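Local coordinates for flavin-nucleotide-binding protein (Mycobacterium smegmatis, PDB 4YBN), which binds FAD and heme on a split beta-barrel fold and is probably an oxidoreductase related to pyridoxamine 5'-phosphate oxidase, at residues Gly168-Ala173 with Gly181-Val186. Residues are numbered along the deposited sequence; the frame is centred on the assembly and turned at random.
Sequences GWPDDA and GWAGVV
Pro170 presses its ring onto the backbone of Gly184: CG of Pro170 lies 3.7 Å from Gly184 N, and its CD stands 4.0 Å from Gly184 O. The same Pro170 CG lies 4.1 Å from the methyl, CB, of Ala183. Next along, the six-membered side of the Trp169 indole meets one branch of Val185. Here CE3 of Trp169 is 3.8 Å from Val185 CG2, and the two side chains cross at about a right angle. The valine's chi1 of 172° sets CG1 anti to the backbone N; CG2, anti to the carbonyl carbon, is the branch touching the indole. Gly184 CA sits at the indole edge, 4.4 Å from Trp169 CZ3, while the ring of Pro170 abuts that edge in plane through CD. At the other end, Asp172 brings OD2 to 3.9 Å from Ala183 CB.

No hydrogen bond joins the two segments, whose touching parts, 168-172 and 183-185, run nearly antiparallel, 161° apart. Each is anchored separately. Asp172 OD2 forms a salt bridge with Arg93, and Arg101 grips the opposite end, donating NE to Gly168 O and making a cation-pi contact with Trp169. Gly184 pairs through its backbone with Val91 of strand 78-91, and Gly184 N lies 3.4 Å above one face of the Trp182 indole, offset toward its rim. Across the dimer interface, Gly184 and Val185 continue the sheet into a strand of the second subunit, and Pro199 of that subunit packs on Trp169.

Gly168 lies about 10 Å from a bound heme, placing the loop near that site. The loop after strand 161-166 is laid against the start of strand 184-192 by van der Waals contact, burying 206 Å², while arginines outside both segments supply its polar fastening.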
ATOM      1  N   GLY A 168      15.462  -2.668  10.255  1.00 39.95           N
ATOM      2  CA  GLY A 168      16.766  -3.202  10.670  1.00 41.95           C
ATOM      3  C   GLY A 168      17.656  -3.496   9.502  1.00 42.09           C
ATOM      4  O   GLY A 168      17.434  -2.959   8.373  1.00 38.89           O
ATOM      5  N   TRP A 169      18.672  -4.325   9.773  1.00 38.52           N
ATOM      6  CA  TRP A 169      19.656  -4.771   8.778  1.00 34.15           C
ATOM      7  C   TRP A 169      19.543  -6.273   8.521  1.00 34.32           C
ATOM      8  O   TRP A 169      18.909  -6.952   9.280  1.00 32.49           O
ATOM      9  CB  TRP A 169      21.059  -4.495   9.307  1.00 38.67           C
ATOM     10  CG  TRP A 169      21.316  -3.110   9.451  1.00 39.23           C
ATOM     11  CD1 TRP A 169      21.271  -2.388  10.603  1.00 44.32           C
ATOM     12  CD2 TRP A 169      21.622  -2.196   8.398  1.00 36.49           C
ATOM     13  NE1 TRP A 169      21.551  -1.072  10.325  1.00 42.32           N
ATOM     14  CE2 TRP A 169      21.775  -0.931   8.981  1.00 39.34           C
ATOM     15  CE3 TRP A 169      21.813  -2.335   7.017  1.00 35.92           C
ATOM     16  CZ2 TRP A 169      22.090   0.198   8.235  1.00 36.64           C
ATOM     17  CZ3 TRP A 169      22.129  -1.218   6.282  1.00 33.94           C
ATOM     18  CH2 TRP A 169      22.280   0.022   6.896  1.00 36.18           C
ATOM     19  N   PRO A 170      20.196  -6.814   7.453  1.00 33.57           N
ATOM     20  CA  PRO A 170      20.153  -8.249   7.266  1.00 34.37           C
ATOM     21  C   PRO A 170      20.703  -9.017   8.518  1.00 41.05           C
ATOM     22  O   PRO A 170      21.662  -8.554   9.177  1.00 35.61           O
ATOM     23  CB  PRO A 170      21.098  -8.470   6.088  1.00 36.06           C
ATOM     24  CG  PRO A 170      21.193  -7.190   5.388  1.00 37.48           C
ATOM     25  CD  PRO A 170      20.983  -6.135   6.412  1.00 36.96           C
ATOM     26  N   ASP A 171      20.074 -10.139   8.852  1.00 38.70           N
ATOM     27  CA  ASP A 171      20.499 -10.989   9.962  1.00 43.32           C
ATOM     28  C   ASP A 171      21.138 -12.325   9.491  1.00 37.98           C
ATOM     29  O   ASP A 171      20.580 -13.431   9.647  1.00 37.36           O
ATOM     30  CB  ASP A 171      19.302 -11.226  10.847  1.00 42.35           C
ATOM     31  CG  ASP A 171      19.647 -11.999  12.069  1.00 54.83           C
ATOM     32  OD1 ASP A 171      20.835 -11.999  12.488  1.00 52.92           O
ATOM     33  OD2 ASP A 171      18.719 -12.612  12.615  1.00 59.80           O
ATOM     34  N   ASP A 172      22.318 -12.219   8.913  1.00 36.54           N
ATOM     35  CA  ASP A 172      22.898 -13.342   8.193  1.00 38.97           C
ATOM     36  C   ASP A 172      23.460 -14.493   9.044  1.00 42.79           C
ATOM     37  O   ASP A 172      24.119 -14.270  10.044  1.00 40.74           O
ATOM     38  CB  ASP A 172      23.996 -12.844   7.234  1.00 44.48           C
ATOM     39  CG  ASP A 172      23.415 -12.223   5.972  1.00 44.86           C
ATOM     40  OD1 ASP A 172      22.559 -12.876   5.358  1.00 41.85           O
ATOM     41  OD2 ASP A 172      23.806 -11.100   5.610  1.00 47.20           O
ATOM     42  N   ALA A 173      23.262 -15.728   8.582  1.00 45.83           N
ATOM     43  CA  ALA A 173      23.941 -16.897   9.187  1.00 49.74           C
ATOM     44  C   ALA A 173      25.458 -16.706   9.152  1.00 46.75           C
ATOM     45  O   ALA A 173      26.032 -16.182   8.173  1.00 46.72           O
ATOM     46  CB  ALA A 173      23.548 -18.185   8.468  1.00 46.97           C
ATOM     47  N   GLY A 181      30.907 -11.423   0.616  1.00 48.22           N
ATOM     48  CA  GLY A 181      29.733 -10.920  -0.123  1.00 42.23           C
ATOM     49  C   GLY A 181      29.077  -9.661   0.459  1.00 39.43           C
ATOM     50  O   GLY A 181      29.086  -9.436   1.688  1.00 39.48           O
ATOM     51  N   TRP A 182      28.458  -8.865  -0.419  1.00 40.17           N
ATOM     52  CA  TRP A 182      27.830  -7.607   0.010  1.00 39.19           C
ATOM     53  C   TRP A 182      26.480  -7.900   0.703  1.00 40.66           C
ATOM     54  O   TRP A 182      25.804  -8.877   0.370  1.00 38.74           O
ATOM     55  CB  TRP A 182      27.591  -6.700  -1.205  1.00 38.60           C
ATOM     56  CG  TRP A 182      27.192  -5.273  -0.802  1.00 40.48           C
ATOM     57  CD1 TRP A 182      28.026  -4.233  -0.472  1.00 41.11           C
ATOM     58  CD2 TRP A 182      25.856  -4.786  -0.626  1.00 41.74           C
ATOM     59  NE1 TRP A 182      27.283  -3.112  -0.122  1.00 41.89           N
ATOM     60  CE2 TRP A 182      25.950  -3.419  -0.233  1.00 43.02           C
ATOM     61  CE3 TRP A 182      24.591  -5.354  -0.800  1.00 43.45           C
ATOM     62  CZ2 TRP A 182      24.811  -2.620   0.017  1.00 39.47           C
ATOM     63  CZ3 TRP A 182      23.444  -4.548  -0.546  1.00 38.19           C
ATOM     64  CH2 TRP A 182      23.573  -3.207  -0.154  1.00 40.35           C
ATOM     65  N   ALA A 183      26.122  -7.078   1.674  1.00 37.86           N
ATOM     66  CA  ALA A 183      24.785  -7.095   2.254  1.00 37.29           C
ATOM     67  C   ALA A 183      24.407  -5.643   2.594  1.00 36.44           C
ATOM     68  O   ALA A 183      25.288  -4.775   2.710  1.00 33.05           O
ATOM     69  CB  ALA A 183      24.749  -7.940   3.501  1.00 37.87           C
ATOM     70  N   GLY A 184      23.104  -5.361   2.751  1.00 31.64           N
ATOM     71  CA  GLY A 184      22.694  -4.000   2.945  1.00 29.90           C
ATOM     72  C   GLY A 184      21.221  -3.754   2.681  1.00 30.75           C
ATOM     73  O   GLY A 184      20.404  -4.701   2.697  1.00 27.66           O
ATOM     74  N   VAL A 185      20.894  -2.481   2.496  1.00 29.23           N
ATOM     75  CA  VAL A 185      19.483  -2.032   2.259  1.00 27.17           C
ATOM     76  C   VAL A 185      19.460  -1.103   1.097  1.00 26.31           C
ATOM     77  O   VAL A 185      20.276  -0.188   1.010  1.00 27.28           O
ATOM     78  CB  VAL A 185      18.930  -1.356   3.514  1.00 29.32           C
ATOM     79  CG1 VAL A 185      17.541  -0.680   3.321  1.00 30.08           C
ATOM     80  CG2 VAL A 185      18.844  -2.380   4.609  1.00 30.41           C
ATOM     81  N   VAL A 186      18.578  -1.363   0.139  1.00 29.26           N
ATOM     82  CA  VAL A 186      18.253  -0.382  -0.869  1.00 25.87           C
ATOM     83  C   VAL A 186      16.975   0.327  -0.407  1.00 30.10           C
ATOM     84  O   VAL A 186      15.903  -0.304  -0.389  1.00 23.35           O
ATOM     85  CB  VAL A 186      18.000  -1.010  -2.196  1.00 27.22           C
ATOM     86  CG1 VAL A 186      17.903   0.075  -3.257  1.00 30.17           C
ATOM     87  CG2 VAL A 186      19.132  -1.985  -2.523  1.00 30.74           C
TER